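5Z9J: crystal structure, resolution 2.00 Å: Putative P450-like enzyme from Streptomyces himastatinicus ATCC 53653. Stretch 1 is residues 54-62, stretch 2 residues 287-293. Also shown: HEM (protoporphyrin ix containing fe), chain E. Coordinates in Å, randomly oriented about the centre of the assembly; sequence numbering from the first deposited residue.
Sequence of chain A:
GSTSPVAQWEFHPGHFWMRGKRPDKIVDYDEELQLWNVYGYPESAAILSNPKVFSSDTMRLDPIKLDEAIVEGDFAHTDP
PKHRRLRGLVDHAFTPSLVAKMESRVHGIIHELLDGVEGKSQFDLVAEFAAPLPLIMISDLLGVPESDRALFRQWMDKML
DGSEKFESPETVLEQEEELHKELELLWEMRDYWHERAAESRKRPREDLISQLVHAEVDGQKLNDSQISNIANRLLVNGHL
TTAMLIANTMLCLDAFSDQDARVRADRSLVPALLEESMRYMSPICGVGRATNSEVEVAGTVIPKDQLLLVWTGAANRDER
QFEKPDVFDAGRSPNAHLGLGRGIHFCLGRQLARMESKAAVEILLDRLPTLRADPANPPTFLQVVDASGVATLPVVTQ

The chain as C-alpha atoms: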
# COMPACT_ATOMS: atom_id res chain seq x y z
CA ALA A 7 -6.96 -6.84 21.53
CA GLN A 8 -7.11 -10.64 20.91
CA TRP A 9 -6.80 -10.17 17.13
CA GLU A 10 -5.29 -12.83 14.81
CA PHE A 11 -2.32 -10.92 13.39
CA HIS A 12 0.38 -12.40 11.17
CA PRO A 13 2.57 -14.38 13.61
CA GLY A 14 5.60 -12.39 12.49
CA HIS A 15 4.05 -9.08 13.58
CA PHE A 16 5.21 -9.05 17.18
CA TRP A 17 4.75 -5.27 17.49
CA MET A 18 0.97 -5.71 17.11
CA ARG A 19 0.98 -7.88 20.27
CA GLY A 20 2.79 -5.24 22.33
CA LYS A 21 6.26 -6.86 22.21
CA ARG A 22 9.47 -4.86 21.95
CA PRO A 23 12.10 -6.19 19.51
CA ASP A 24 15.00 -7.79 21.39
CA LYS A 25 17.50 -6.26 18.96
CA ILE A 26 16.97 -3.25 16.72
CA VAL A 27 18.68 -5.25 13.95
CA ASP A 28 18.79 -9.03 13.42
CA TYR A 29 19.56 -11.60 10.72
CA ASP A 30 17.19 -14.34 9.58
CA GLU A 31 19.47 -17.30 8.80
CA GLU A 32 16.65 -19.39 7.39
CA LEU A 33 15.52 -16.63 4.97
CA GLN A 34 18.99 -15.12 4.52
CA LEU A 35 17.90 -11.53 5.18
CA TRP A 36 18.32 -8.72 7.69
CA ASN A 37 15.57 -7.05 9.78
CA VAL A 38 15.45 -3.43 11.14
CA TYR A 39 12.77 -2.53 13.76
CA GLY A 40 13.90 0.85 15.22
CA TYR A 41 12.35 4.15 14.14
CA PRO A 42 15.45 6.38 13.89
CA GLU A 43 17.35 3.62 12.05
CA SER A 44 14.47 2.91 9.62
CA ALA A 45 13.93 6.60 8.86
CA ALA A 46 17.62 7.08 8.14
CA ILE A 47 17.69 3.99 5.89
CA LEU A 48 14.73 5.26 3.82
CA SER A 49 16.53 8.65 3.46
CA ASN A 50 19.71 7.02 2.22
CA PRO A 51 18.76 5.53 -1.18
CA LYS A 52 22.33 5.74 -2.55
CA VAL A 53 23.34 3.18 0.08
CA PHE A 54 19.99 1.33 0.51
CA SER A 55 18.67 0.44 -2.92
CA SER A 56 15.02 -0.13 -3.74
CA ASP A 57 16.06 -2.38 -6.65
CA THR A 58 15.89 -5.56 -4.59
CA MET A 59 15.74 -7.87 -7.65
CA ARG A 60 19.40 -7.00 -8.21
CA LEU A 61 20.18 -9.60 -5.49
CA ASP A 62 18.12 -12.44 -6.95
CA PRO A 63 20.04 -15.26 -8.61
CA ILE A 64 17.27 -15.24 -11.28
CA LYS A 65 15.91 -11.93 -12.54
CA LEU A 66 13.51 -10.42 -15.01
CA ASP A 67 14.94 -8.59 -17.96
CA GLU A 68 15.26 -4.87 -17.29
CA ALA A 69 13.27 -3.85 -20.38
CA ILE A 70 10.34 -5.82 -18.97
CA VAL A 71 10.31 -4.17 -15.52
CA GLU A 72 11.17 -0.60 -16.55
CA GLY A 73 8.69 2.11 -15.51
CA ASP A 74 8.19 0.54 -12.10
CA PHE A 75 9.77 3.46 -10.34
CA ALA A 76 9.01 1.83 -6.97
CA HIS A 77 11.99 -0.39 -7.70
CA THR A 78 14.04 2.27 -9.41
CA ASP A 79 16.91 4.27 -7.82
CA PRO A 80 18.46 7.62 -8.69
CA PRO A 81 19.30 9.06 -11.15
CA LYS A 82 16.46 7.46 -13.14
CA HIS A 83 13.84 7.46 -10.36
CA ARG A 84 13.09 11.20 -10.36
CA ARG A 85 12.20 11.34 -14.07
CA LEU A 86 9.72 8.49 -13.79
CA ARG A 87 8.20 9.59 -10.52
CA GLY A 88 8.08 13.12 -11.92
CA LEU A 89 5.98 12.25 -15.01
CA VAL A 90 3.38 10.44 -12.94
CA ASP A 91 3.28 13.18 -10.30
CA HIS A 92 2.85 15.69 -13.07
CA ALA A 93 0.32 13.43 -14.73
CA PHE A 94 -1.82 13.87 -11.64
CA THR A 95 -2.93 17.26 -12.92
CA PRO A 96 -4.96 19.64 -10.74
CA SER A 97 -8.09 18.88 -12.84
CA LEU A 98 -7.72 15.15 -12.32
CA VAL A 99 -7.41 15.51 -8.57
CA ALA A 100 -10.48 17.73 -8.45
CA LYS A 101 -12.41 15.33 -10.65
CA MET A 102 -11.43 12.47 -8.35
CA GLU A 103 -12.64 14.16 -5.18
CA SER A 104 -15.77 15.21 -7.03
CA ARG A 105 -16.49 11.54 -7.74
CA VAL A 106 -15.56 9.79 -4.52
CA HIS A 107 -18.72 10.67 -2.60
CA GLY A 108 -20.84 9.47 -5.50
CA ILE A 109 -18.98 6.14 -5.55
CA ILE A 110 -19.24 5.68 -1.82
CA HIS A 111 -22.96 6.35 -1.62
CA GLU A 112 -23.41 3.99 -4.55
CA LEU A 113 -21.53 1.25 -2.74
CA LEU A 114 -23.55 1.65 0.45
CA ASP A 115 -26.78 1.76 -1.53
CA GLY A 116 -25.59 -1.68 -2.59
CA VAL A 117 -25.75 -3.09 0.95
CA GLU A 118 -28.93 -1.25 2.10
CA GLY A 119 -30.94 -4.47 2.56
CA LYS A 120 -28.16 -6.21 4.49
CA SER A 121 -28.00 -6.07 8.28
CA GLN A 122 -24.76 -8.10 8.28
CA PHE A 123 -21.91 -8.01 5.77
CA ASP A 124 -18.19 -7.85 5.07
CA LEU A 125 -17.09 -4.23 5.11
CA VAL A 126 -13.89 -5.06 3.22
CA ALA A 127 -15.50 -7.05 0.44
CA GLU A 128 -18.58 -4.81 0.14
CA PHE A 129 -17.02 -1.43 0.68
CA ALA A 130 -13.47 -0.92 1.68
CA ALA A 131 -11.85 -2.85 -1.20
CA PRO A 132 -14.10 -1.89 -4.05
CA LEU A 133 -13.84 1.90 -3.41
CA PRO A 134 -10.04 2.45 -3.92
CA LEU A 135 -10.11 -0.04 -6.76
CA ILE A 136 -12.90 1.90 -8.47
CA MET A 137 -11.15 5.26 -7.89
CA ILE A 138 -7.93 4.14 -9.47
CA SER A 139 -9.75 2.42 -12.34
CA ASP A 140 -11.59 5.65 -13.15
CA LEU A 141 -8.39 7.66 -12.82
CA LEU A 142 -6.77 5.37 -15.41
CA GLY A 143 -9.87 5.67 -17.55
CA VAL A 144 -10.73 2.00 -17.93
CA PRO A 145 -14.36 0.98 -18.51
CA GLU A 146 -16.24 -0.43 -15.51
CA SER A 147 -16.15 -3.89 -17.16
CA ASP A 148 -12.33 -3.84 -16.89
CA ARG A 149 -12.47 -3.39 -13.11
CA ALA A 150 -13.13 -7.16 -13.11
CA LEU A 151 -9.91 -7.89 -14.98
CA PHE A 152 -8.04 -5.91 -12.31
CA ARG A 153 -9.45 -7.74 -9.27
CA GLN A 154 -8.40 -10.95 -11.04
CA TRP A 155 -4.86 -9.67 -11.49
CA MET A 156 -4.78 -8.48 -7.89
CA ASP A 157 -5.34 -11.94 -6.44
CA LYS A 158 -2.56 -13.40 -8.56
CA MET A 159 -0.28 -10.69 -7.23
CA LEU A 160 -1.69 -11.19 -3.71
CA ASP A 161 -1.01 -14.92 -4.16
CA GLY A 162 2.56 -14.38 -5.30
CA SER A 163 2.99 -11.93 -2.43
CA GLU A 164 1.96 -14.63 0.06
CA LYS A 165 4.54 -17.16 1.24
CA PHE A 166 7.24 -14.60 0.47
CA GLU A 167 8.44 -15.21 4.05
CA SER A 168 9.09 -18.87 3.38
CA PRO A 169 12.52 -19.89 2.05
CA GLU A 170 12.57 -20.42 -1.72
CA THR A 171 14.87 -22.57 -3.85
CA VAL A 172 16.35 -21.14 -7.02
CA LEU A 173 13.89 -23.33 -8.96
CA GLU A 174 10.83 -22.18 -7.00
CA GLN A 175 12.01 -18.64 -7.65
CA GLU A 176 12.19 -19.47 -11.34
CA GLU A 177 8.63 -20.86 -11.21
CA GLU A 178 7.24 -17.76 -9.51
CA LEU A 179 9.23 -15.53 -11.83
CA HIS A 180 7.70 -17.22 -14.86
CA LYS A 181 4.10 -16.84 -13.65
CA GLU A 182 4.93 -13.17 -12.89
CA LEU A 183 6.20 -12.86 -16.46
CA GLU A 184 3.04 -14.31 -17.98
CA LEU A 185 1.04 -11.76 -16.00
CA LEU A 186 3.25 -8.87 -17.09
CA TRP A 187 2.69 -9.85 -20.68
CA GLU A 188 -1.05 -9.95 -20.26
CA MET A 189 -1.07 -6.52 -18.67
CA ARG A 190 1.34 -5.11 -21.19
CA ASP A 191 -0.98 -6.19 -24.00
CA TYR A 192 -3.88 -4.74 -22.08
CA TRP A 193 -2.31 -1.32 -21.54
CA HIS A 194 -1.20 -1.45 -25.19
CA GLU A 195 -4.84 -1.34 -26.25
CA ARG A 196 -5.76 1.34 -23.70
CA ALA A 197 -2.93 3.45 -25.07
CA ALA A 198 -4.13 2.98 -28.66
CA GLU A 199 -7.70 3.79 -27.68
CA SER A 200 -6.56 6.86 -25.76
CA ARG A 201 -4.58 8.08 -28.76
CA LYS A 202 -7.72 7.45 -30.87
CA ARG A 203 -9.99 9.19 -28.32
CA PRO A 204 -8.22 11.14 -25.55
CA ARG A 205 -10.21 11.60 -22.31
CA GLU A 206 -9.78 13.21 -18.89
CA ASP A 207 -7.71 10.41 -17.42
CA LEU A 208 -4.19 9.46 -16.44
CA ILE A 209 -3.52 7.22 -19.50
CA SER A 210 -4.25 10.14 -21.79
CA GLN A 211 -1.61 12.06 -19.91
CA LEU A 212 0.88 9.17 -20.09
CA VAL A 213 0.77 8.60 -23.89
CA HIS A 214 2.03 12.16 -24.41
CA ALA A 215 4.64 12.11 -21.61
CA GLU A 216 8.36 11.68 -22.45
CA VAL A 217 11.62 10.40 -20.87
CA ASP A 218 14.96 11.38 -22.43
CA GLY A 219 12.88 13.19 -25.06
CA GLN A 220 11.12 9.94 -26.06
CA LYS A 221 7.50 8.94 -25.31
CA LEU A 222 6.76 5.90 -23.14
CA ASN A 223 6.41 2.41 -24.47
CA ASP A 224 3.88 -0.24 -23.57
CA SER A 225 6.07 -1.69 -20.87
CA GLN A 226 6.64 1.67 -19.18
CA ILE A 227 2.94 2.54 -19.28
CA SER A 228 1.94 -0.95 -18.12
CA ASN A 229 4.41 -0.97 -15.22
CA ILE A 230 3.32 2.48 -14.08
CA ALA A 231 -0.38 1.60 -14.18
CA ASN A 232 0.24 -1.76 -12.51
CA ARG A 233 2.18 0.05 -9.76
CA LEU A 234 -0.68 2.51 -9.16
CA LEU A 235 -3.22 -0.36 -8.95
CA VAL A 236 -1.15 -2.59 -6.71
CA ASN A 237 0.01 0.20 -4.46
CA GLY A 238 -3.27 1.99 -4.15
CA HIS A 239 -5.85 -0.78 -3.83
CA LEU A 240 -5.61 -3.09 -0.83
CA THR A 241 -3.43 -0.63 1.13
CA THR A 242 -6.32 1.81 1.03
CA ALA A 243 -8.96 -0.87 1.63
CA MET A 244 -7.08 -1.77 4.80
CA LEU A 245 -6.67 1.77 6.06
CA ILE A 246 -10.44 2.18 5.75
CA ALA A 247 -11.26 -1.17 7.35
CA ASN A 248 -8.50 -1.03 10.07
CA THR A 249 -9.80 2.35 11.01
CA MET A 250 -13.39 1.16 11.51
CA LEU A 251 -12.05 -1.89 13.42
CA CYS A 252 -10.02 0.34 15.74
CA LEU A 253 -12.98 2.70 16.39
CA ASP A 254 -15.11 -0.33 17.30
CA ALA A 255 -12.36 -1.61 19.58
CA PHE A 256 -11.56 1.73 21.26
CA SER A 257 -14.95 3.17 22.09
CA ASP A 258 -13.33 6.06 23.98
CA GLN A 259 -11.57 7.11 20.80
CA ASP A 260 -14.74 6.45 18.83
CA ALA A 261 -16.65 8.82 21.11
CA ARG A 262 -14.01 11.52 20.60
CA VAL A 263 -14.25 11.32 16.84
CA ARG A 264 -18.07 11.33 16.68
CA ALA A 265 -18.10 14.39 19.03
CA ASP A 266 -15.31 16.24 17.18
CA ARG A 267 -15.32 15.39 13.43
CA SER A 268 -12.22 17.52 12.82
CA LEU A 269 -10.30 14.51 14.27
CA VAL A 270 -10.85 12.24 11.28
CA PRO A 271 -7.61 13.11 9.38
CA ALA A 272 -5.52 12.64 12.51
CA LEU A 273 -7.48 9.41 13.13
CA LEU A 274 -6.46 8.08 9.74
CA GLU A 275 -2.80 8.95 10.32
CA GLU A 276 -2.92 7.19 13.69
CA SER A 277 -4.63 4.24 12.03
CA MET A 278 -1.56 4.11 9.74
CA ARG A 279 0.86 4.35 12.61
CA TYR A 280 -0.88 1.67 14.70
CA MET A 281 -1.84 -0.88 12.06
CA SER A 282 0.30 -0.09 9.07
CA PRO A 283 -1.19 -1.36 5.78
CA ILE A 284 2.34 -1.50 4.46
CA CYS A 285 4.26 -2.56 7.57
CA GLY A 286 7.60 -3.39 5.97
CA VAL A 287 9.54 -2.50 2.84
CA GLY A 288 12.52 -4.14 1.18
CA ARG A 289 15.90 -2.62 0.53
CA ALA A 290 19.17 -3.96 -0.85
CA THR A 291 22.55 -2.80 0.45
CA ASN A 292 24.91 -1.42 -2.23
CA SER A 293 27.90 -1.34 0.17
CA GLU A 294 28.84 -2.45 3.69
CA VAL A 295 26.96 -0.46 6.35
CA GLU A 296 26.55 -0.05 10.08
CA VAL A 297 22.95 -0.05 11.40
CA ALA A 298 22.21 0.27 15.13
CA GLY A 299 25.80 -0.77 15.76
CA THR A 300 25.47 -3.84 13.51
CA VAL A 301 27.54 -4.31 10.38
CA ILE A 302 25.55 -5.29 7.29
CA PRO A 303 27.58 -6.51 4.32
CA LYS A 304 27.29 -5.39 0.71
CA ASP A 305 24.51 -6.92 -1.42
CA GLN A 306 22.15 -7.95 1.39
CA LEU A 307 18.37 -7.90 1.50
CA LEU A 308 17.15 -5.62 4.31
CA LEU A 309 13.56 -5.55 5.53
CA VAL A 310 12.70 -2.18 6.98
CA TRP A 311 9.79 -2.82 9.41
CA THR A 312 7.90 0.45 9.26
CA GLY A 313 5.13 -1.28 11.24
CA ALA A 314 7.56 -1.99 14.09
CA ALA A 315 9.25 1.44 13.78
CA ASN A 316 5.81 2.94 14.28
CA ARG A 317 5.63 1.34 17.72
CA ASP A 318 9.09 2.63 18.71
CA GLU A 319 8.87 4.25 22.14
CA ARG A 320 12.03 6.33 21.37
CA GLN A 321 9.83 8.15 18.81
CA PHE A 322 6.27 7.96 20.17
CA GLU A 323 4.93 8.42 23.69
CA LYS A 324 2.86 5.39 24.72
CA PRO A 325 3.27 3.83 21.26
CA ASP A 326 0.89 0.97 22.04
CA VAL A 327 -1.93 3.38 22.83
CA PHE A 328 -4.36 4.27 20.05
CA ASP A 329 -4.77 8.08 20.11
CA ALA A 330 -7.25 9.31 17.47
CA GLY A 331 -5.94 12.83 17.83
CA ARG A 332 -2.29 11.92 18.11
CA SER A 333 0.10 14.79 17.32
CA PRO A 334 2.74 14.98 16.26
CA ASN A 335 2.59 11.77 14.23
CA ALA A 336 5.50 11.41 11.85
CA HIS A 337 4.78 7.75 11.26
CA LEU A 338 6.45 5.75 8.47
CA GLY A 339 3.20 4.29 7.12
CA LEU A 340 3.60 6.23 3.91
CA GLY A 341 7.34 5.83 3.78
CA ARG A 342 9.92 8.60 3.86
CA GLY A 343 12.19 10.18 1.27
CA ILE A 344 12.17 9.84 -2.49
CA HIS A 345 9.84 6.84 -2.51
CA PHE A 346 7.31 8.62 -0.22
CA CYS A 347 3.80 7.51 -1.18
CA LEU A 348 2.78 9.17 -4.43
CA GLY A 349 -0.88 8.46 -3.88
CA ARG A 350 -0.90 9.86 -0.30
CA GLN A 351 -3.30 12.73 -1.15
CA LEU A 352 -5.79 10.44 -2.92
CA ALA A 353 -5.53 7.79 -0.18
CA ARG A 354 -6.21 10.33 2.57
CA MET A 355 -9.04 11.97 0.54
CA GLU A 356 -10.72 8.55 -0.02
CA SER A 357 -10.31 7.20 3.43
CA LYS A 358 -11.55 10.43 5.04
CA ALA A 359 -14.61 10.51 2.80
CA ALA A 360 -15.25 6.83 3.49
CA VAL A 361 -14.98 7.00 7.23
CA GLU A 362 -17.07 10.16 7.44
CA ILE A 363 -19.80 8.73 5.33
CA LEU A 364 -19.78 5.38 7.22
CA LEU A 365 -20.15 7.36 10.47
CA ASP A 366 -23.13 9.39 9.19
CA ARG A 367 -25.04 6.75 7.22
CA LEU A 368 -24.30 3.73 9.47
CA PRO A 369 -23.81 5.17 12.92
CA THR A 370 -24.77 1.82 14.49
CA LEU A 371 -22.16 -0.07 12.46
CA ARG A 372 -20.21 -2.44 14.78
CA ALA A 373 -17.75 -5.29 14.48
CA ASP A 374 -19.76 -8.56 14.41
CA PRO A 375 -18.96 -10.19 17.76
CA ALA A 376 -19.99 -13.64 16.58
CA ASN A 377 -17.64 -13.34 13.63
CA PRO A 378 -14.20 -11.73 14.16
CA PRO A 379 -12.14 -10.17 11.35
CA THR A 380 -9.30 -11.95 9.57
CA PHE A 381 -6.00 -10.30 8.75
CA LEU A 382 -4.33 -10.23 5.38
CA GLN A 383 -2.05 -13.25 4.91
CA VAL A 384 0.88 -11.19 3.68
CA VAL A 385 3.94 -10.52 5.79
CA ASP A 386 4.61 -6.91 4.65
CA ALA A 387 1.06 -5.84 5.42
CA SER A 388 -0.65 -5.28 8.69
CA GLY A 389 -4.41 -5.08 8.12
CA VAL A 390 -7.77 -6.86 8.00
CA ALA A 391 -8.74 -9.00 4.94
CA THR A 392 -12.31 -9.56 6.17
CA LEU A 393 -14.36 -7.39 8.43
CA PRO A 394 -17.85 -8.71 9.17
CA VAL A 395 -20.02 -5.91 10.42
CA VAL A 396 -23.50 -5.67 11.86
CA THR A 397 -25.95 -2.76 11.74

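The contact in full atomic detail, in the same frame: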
# COMPACT_ATOMS: atom_id res chain seq x y z
N PHE A 54 21.03 2.36 0.39
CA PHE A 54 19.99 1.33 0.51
C PHE A 54 19.04 1.30 -0.68
O PHE A 54 18.02 1.98 -0.69
CB PHE A 54 19.22 1.52 1.81
CG PHE A 54 20.09 1.34 3.05
CD1 PHE A 54 20.39 0.06 3.54
CD2 PHE A 54 20.63 2.44 3.68
CE1 PHE A 54 21.21 -0.09 4.70
CE2 PHE A 54 21.46 2.30 4.83
CZ PHE A 54 21.74 1.03 5.33
N SER A 55 19.38 0.48 -1.66
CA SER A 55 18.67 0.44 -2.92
C SER A 55 17.25 -0.12 -2.80
O SER A 55 16.97 -1.02 -2.04
CB SER A 55 19.49 -0.39 -3.91
OG SER A 55 18.81 -0.54 -5.14
N SER A 56 16.37 0.40 -3.64
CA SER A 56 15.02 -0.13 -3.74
C SER A 56 14.94 -1.16 -4.87
O SER A 56 13.89 -1.78 -5.10
CB SER A 56 14.04 1.01 -3.98
OG SER A 56 13.89 1.76 -2.78
N ASP A 57 16.04 -1.35 -5.60
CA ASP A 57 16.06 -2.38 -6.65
C ASP A 57 16.46 -3.71 -6.06
O ASP A 57 17.59 -4.16 -6.24
CB ASP A 57 17.00 -1.98 -7.79
CG ASP A 57 17.00 -2.99 -8.94
OD1 ASP A 57 16.12 -3.86 -8.98
OD2 ASP A 57 17.90 -2.92 -9.79
N THR A 58 15.55 -4.35 -5.33
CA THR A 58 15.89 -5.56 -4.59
C THR A 58 16.14 -6.79 -5.46
O THR A 58 16.86 -7.72 -5.05
CB THR A 58 14.78 -5.89 -3.57
OG1 THR A 58 13.51 -5.93 -4.24
CG2 THR A 58 14.73 -4.84 -2.45
N MET A 59 15.56 -6.78 -6.67
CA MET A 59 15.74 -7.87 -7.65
C MET A 59 17.20 -8.00 -8.09
O MET A 59 17.61 -9.03 -8.64
CB MET A 59 14.84 -7.64 -8.88
CG MET A 59 14.77 -8.85 -9.82
SD MET A 59 13.65 -8.71 -11.25
CE MET A 59 14.41 -7.41 -12.22
N ARG A 60 17.97 -6.93 -7.92
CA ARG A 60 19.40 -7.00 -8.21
C ARG A 60 20.06 -8.20 -7.47
O ARG A 60 21.00 -8.80 -7.97
CB ARG A 60 20.10 -5.69 -7.82
CG ARG A 60 21.62 -5.71 -8.08
CD ARG A 60 22.34 -4.39 -7.74
NE ARG A 60 22.42 -4.15 -6.29
CZ ARG A 60 23.43 -4.57 -5.51
NH1 ARG A 60 24.40 -5.28 -6.02
NH2 ARG A 60 23.44 -4.30 -4.20
N LEU A 61 19.53 -8.57 -6.31
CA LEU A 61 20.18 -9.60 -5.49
C LEU A 61 19.69 -11.01 -5.80
O LEU A 61 20.22 -11.99 -5.27
CB LEU A 61 19.94 -9.34 -4.00
CG LEU A 61 20.23 -7.96 -3.42
CD1 LEU A 61 20.06 -8.00 -1.89
CD2 LEU A 61 21.61 -7.50 -3.79
N ASP A 62 18.69 -11.13 -6.67
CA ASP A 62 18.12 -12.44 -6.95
C ASP A 62 19.03 -13.18 -7.91
O ASP A 62 19.55 -12.57 -8.85
CB ASP A 62 16.72 -12.30 -7.56
CG ASP A 62 15.68 -11.78 -6.57
OD1 ASP A 62 15.92 -11.87 -5.35
OD2 ASP A 62 14.60 -11.30 -7.02
N VAL A 287 9.09 -2.64 4.22
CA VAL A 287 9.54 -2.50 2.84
C VAL A 287 10.96 -3.03 2.70
O VAL A 287 11.77 -2.96 3.66
CB VAL A 287 9.48 -1.03 2.33
CG1 VAL A 287 8.04 -0.48 2.41
CG2 VAL A 287 10.39 -0.14 3.09
N GLY A 288 11.25 -3.53 1.49
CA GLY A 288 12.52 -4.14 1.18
C GLY A 288 13.54 -3.18 0.62
O GLY A 288 13.22 -2.21 -0.08
N ARG A 289 14.79 -3.43 0.99
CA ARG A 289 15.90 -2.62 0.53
C ARG A 289 17.07 -3.54 0.31
O ARG A 289 17.16 -4.60 0.95
CB ARG A 289 16.21 -1.53 1.55
CG ARG A 289 15.15 -0.43 1.67
CD ARG A 289 15.02 0.35 0.39
NE ARG A 289 14.21 1.58 0.43
CZ ARG A 289 12.89 1.63 0.25
NH1 ARG A 289 12.20 0.52 0.08
NH2 ARG A 289 12.27 2.79 0.26
N ALA A 290 17.98 -3.17 -0.58
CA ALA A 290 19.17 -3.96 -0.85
C ALA A 290 20.36 -3.09 -0.61
O ALA A 290 20.36 -1.95 -1.09
CB ALA A 290 19.18 -4.50 -2.30
N THR A 291 21.34 -3.58 0.14
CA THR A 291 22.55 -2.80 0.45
C THR A 291 23.54 -2.81 -0.73
O THR A 291 23.91 -3.87 -1.23
CB THR A 291 23.29 -3.29 1.76
OG1 THR A 291 23.68 -4.67 1.66
CG2 THR A 291 22.40 -3.15 2.97
N ASN A 292 23.94 -1.60 -1.15
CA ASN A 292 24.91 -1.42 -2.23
C ASN A 292 26.36 -1.52 -1.75
O ASN A 292 27.26 -1.79 -2.54
CB ASN A 292 24.69 -0.05 -2.90
CG ASN A 292 23.44 -0.03 -3.81
OD1 ASN A 292 22.90 -1.08 -4.14
ND2 ASN A 292 23.05 1.14 -4.26
N SER A 293 26.56 -1.31 -0.44
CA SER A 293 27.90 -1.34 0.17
C SER A 293 27.74 -1.74 1.63
O SER A 293 26.62 -1.80 2.14
CB SER A 293 28.60 0.00 0.08
OG SER A 293 27.82 0.99 0.73
CHA HEM E . 4.76 4.47 -2.17
CHB HEM E . 2.00 3.15 1.53
CHC HEM E . -1.89 4.40 -1.06
CHD HEM E . 0.77 4.78 -5.01
C1A HEM E . 4.42 4.02 -0.91
C2A HEM E . 5.31 3.62 0.18
C3A HEM E . 4.54 3.28 1.22
C4A HEM E . 3.14 3.43 0.81
CMA HEM E . 5.04 2.78 2.58
CAA HEM E . 6.85 3.62 0.16
CBA HEM E . 7.40 2.39 -0.58
CGA HEM E . 8.91 2.21 -0.35
O1A HEM E . 9.48 1.17 -0.76
O2A HEM E . 9.58 3.10 0.19
C1B HEM E . 0.72 3.44 1.17
C2B HEM E . -0.41 3.40 2.06
C3B HEM E . -1.48 3.75 1.35
C4B HEM E . -1.06 3.99 -0.02
CMB HEM E . -0.27 3.03 3.55
CAB HEM E . -2.95 3.88 1.77
CBB HEM E . -3.38 3.71 3.03
C1C HEM E . -1.53 4.65 -2.37
C2C HEM E . -2.43 5.07 -3.47
C3C HEM E . -1.67 5.17 -4.55
C4C HEM E . -0.32 4.80 -4.18
CMC HEM E . -3.93 5.35 -3.30
CAC HEM E . -1.99 5.54 -6.02
CBC HEM E . -3.18 5.90 -6.46
C1D HEM E . 2.06 4.69 -4.61
C2D HEM E . 3.18 4.70 -5.51
C3D HEM E . 4.41 4.63 -4.62
C4D HEM E . 3.93 4.56 -3.27
CMD HEM E . 3.16 4.78 -7.06
CAD HEM E . 5.86 4.56 -5.11
CBD HEM E . 6.48 5.94 -5.18
CGD HEM E . 7.96 5.78 -5.45
O1D HEM E . 8.51 4.66 -5.33
O2D HEM E . 8.62 6.81 -5.78
NA HEM E . 3.13 3.88 -0.47
NB HEM E . 0.29 3.79 -0.11
NC HEM E . -0.29 4.49 -2.88
ND HEM E . 2.53 4.64 -3.29
FE HEM E . 1.44 4.35 -1.70

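The strongest polar interactions here are made by Arg289, which ties the second stretch to the heme. Its NH2 donates a hydrogen bond to HEM O2A at 2.7 Å. Its NH1 donates another to HEM O1A at 2.9 Å. A positively charged guanidinium thus meets both oxygens of one negatively charged propionate, as suits a P450-like enzyme that must hold its cofactor. The same group is also fixed from within its own strand: Arg289 NH1 donates to Gly288 O at 2.9 Å.

The two stretches themselves are joined by backbone. Phe54 and Ser55 form a short strand that runs antiparallel to the strand 287-291. Ser55 and Ala290 are the hydrogen-bonded pair. Ser55 N donates to Ala290 O at 2.7 Å, and Ala290 N returns a bond to Ser55 O at 2.8 Å. The first is short but bent, with an angle of 135° at the hydrogen; the second is straighter, at 159°. Phe54 and Thr291 form the neighbouring non-hydrogen-bonded pair. Both pairs have CA atoms 4.9 Å apart. Ser55 O also receives a CA-H...O contact from Arg289 CA at 3.2 Å, so this carbonyl is approached by two successive residues of the other strand.

Beyond Ser55 the first stretch leaves the strand and turns. Asp57 N donates to Ser55 OG at 2.9 Å, which helps hold the turn. A 3-10 segment follows at 58-61. Within it, Leu61 N bonds to Thr58 O at 3.1 Å. This turn brings the side chains of Thr58, Arg60 and Leu61 back against the second stretch.

Arg60 reaches toward the end of the partner strand. Its NH2 lies 3.0 Å from Thr291 O, which sits at the edge of the guanidinium near its plane. The same NH2 is 3.3 Å from Asn292 OD1. Both oxygens carry partial negative charge, so the surroundings suit the cationic group. Asn292 OD1 also lies 3.5 Å from Ser55 CB, in van der Waals contact.

Ser56 sits beside Arg289. Its OG lies over one face of the guanidinium, 3.2 Å from Arg289 CZ. Ser56 OG is also 3.2 Å from Arg289 NE, but the angle is poor and this is not a hydrogen bond. The contact is one of packing against the flat group.

Apolar packing completes the contact. The side chains of Ser55 and Ala290 share one face of the sheet. On that face Leu61 CD1 meets Ala290 CB at 3.6 Å. The small alanine methyl and the leucine branch fit closely. Thr58 CG2 packs on backbone, 3.7 Å from both Gly288 C and Arg289 N. The other face carries Phe54 and Thr291. There Phe54 CE1 touches Thr291 CG2 at 3.7 Å, and the methyl approaches the ring obliquely. Phe54 O lies 3.6 Å from Arg289 CD. Together the stretches bury 561 Å², counting both sides.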